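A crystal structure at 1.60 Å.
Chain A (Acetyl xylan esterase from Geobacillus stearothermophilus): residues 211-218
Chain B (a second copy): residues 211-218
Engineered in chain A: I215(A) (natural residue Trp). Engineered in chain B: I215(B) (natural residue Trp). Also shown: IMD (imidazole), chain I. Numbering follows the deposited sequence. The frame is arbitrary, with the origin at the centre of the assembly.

Chain A, residues 211-218: IGFEIVRS
Chain B 211-218: IGFEIVRS

Two direct hydrogen bonds clamp the ends of this contact, and both use a backbone NH as donor. E214(A) N gives to S218(B) OG at 2.8 Å, and E214(B) N gives to S218(A) O at 3.0 Å, each nearly straight. One serine thus accepts through its hydroxyl and the other through its carbonyl. The conformations differ accordingly: S218(B) has phi -66°, CB directed toward the partner and chi1 m, whereas S218(A) has phi 150°, CB directed away and chi1 at -147°.

Between the clamps, water replaces direct pairing. One water donates to E214(A) O at 2.5 Å and V216(B) O at 2.7 Å; its counterpart donates to V216(A) O at 2.6 Å and E214(B) O at 2.5 Å. A third accepts from V216(B) N at 3.3 Å and, weakly, from V216(A) N at 3.4 Å.

The two stretches run nearly antiparallel, their end-to-end directions 160° apart. F213(A) CA lies 5.4 Å from S218(B) CA, I215(A) CA 6.1 Å from I215(B) CA, and S218(A) CA 5.2 Å from F213(B) CA. Each stretch leaves a helix at its glycine, where positive phi (106/17 in G212(A), 101/13 in G212(B)) accompanies a Schellman motif and favours a residue without a side chain. Residues 213 to 215 then extend, phi -93° to -116° and psi 100° to 122°.

Both phenylalanines adopt chi1 t, starting sideways and bringing their ring ends nearer the partner. F213(A) CZ meets I215(B) CG2 at 3.8 Å, as F213(B) CZ meets I215(A) CG2 at 3.8 Å, each methyl lying at the ring edge. The engineered isoleucines, mt, approach through I215(A) CG1 and I215(B) CG2 at 4.2 Å. These four buried residues form the apolar centre of a 449 Å² contact. V216(A), V216(B), R217(A) and R217(B) direct CB away; the V216(A) and V216(B) backbones, with the E214(A) and E214(B) carbonyls, meet the waters.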

# COMPACT_ATOMS: atom_id res chain seq x y z
N ILE A 211 -25.58 -34.83 3.67
CA ILE A 211 -25.71 -35.14 2.25
C ILE A 211 -25.24 -36.56 1.88
O ILE A 211 -25.26 -36.83 0.66
CB ILE A 211 -25.14 -34.11 1.29
CG1 ILE A 211 -23.59 -33.94 1.46
CG2 ILE A 211 -25.86 -32.73 1.43
CD1 ILE A 211 -23.00 -33.26 0.29
N GLY A 212 -24.80 -37.33 2.84
CA GLY A 212 -24.54 -38.77 2.79
C GLY A 212 -23.07 -39.11 2.76
O GLY A 212 -22.73 -40.29 2.50
N PHE A 213 -22.17 -38.20 3.11
CA PHE A 213 -20.74 -38.57 3.28
C PHE A 213 -20.41 -38.39 4.77
O PHE A 213 -20.15 -37.24 5.23
CB PHE A 213 -19.91 -37.66 2.47
CG PHE A 213 -18.38 -37.83 2.57
CD1 PHE A 213 -17.83 -38.92 3.24
CD2 PHE A 213 -17.54 -36.83 2.02
CE1 PHE A 213 -16.42 -39.03 3.36
CE2 PHE A 213 -16.13 -36.97 2.12
CZ PHE A 213 -15.63 -38.05 2.82
N GLU A 214 -20.29 -39.47 5.46
CA GLU A 214 -20.12 -39.40 6.89
C GLU A 214 -18.65 -39.69 7.21
O GLU A 214 -18.12 -40.72 6.83
CB GLU A 214 -21.09 -40.37 7.62
CG GLU A 214 -21.11 -40.10 9.11
CD GLU A 214 -22.15 -40.90 9.88
OE1 GLU A 214 -22.44 -42.03 9.42
OE2 GLU A 214 -22.65 -40.41 10.95
N ILE A 215 -17.95 -38.74 7.80
CA ILE A 215 -16.56 -38.94 8.25
C ILE A 215 -16.64 -39.37 9.72
O ILE A 215 -17.22 -38.67 10.60
CB ILE A 215 -15.80 -37.64 8.09
CG1 ILE A 215 -15.80 -37.27 6.64
CG2 ILE A 215 -14.49 -37.67 8.93
CD1 ILE A 215 -15.21 -35.91 6.33
N VAL A 216 -16.08 -40.54 10.03
CA VAL A 216 -16.11 -41.05 11.40
C VAL A 216 -14.74 -41.51 11.86
O VAL A 216 -13.87 -41.79 11.02
CB VAL A 216 -17.11 -42.28 11.47
CG1 VAL A 216 -18.54 -41.82 11.30
CG2 VAL A 216 -16.77 -43.29 10.35
N ARG A 217 -14.58 -41.55 13.18
CA ARG A 217 -13.35 -42.10 13.79
C ARG A 217 -13.06 -43.54 13.32
O ARG A 217 -14.00 -44.37 13.18
CB ARG A 217 -13.43 -42.20 15.33
CG ARG A 217 -13.39 -40.93 16.15
CD ARG A 217 -14.14 -41.21 17.45
NE ARG A 217 -14.30 -40.03 18.27
CZ ARG A 217 -13.30 -39.45 18.96
NH1 ARG A 217 -12.07 -39.95 18.92
NH2 ARG A 217 -13.54 -38.34 19.70
N SER A 218 -11.76 -43.77 13.08
CA SER A 218 -11.04 -45.06 13.17
C SER A 218 -9.90 -44.99 12.15
O SER A 218 -10.12 -44.76 10.94
CB SER A 218 -11.89 -46.31 12.96
OG SER A 218 -11.43 -47.40 13.74
N ILE B 211 -1.52 -42.52 9.78
CA ILE B 211 -1.41 -42.41 11.24
C ILE B 211 -2.64 -43.03 11.92
O ILE B 211 -2.71 -42.99 13.14
CB ILE B 211 -1.10 -41.03 11.78
CG1 ILE B 211 -2.18 -40.03 11.41
CG2 ILE B 211 0.28 -40.55 11.33
CD1 ILE B 211 -2.12 -38.86 12.31
N GLY B 212 -3.52 -43.66 11.17
CA GLY B 212 -4.63 -44.42 11.74
C GLY B 212 -6.00 -43.77 11.73
O GLY B 212 -6.94 -44.32 12.31
N PHE B 213 -6.17 -42.68 10.98
CA PHE B 213 -7.48 -42.04 10.78
C PHE B 213 -7.83 -42.13 9.31
O PHE B 213 -7.45 -41.27 8.53
CB PHE B 213 -7.47 -40.60 11.24
CG PHE B 213 -8.76 -39.82 11.01
CD1 PHE B 213 -9.99 -40.47 10.73
CD2 PHE B 213 -8.77 -38.42 11.17
CE1 PHE B 213 -11.12 -39.72 10.50
CE2 PHE B 213 -9.95 -37.69 10.94
CZ PHE B 213 -11.10 -38.38 10.58
N GLU B 214 -8.66 -43.08 8.93
CA GLU B 214 -8.89 -43.41 7.56
C GLU B 214 -10.26 -42.85 7.18
O GLU B 214 -11.26 -43.18 7.84
CB GLU B 214 -8.86 -44.93 7.34
CG GLU B 214 -8.81 -45.16 5.85
CD GLU B 214 -8.73 -46.63 5.47
OE1 GLU B 214 -9.06 -47.43 6.39
OE2 GLU B 214 -8.35 -46.93 4.29
N ILE B 215 -10.27 -41.91 6.24
CA ILE B 215 -11.53 -41.25 5.77
C ILE B 215 -11.91 -42.04 4.50
O ILE B 215 -11.07 -42.17 3.58
CB ILE B 215 -11.28 -39.78 5.43
CG1 ILE B 215 -10.95 -39.02 6.71
CG2 ILE B 215 -12.55 -39.19 4.76
CD1 ILE B 215 -10.40 -37.64 6.49
N VAL B 216 -13.08 -42.68 4.54
CA VAL B 216 -13.53 -43.49 3.40
C VAL B 216 -14.89 -43.02 2.91
O VAL B 216 -15.61 -42.35 3.66
CB VAL B 216 -13.58 -45.02 3.77
CG1 VAL B 216 -12.19 -45.50 4.08
CG2 VAL B 216 -14.46 -45.24 4.99
N ARG B 217 -15.21 -43.41 1.68
CA ARG B 217 -16.61 -43.28 1.18
C ARG B 217 -17.60 -43.96 2.12
O ARG B 217 -17.29 -45.06 2.63
CB ARG B 217 -16.74 -43.93 -0.19
CG ARG B 217 -15.93 -43.29 -1.25
CD ARG B 217 -15.76 -44.29 -2.37
NE ARG B 217 -15.12 -43.67 -3.49
CZ ARG B 217 -15.72 -42.89 -4.39
NH1 ARG B 217 -17.03 -42.66 -4.35
NH2 ARG B 217 -14.99 -42.33 -5.35
N SER B 218 -18.75 -43.30 2.39
CA SER B 218 -19.95 -43.91 3.00
C SER B 218 -20.70 -44.99 2.19
O SER B 218 -20.72 -44.87 0.96
CB SER B 218 -20.93 -42.78 3.24
OG SER B 218 -20.47 -42.03 4.31
N1 IMD I . -7.65 -42.99 2.25
C2 IMD I . -8.37 -43.63 3.24
N3 IMD I . -8.79 -44.84 2.65
C4 IMD I . -8.36 -44.90 1.34
C5 IMD I . -7.65 -43.73 1.09
O HOH W 1 -17.18 -42.83 5.78
O HOH W 2 -14.81 -41.80 7.18
O HOH W 3 -13.21 -43.69 9.34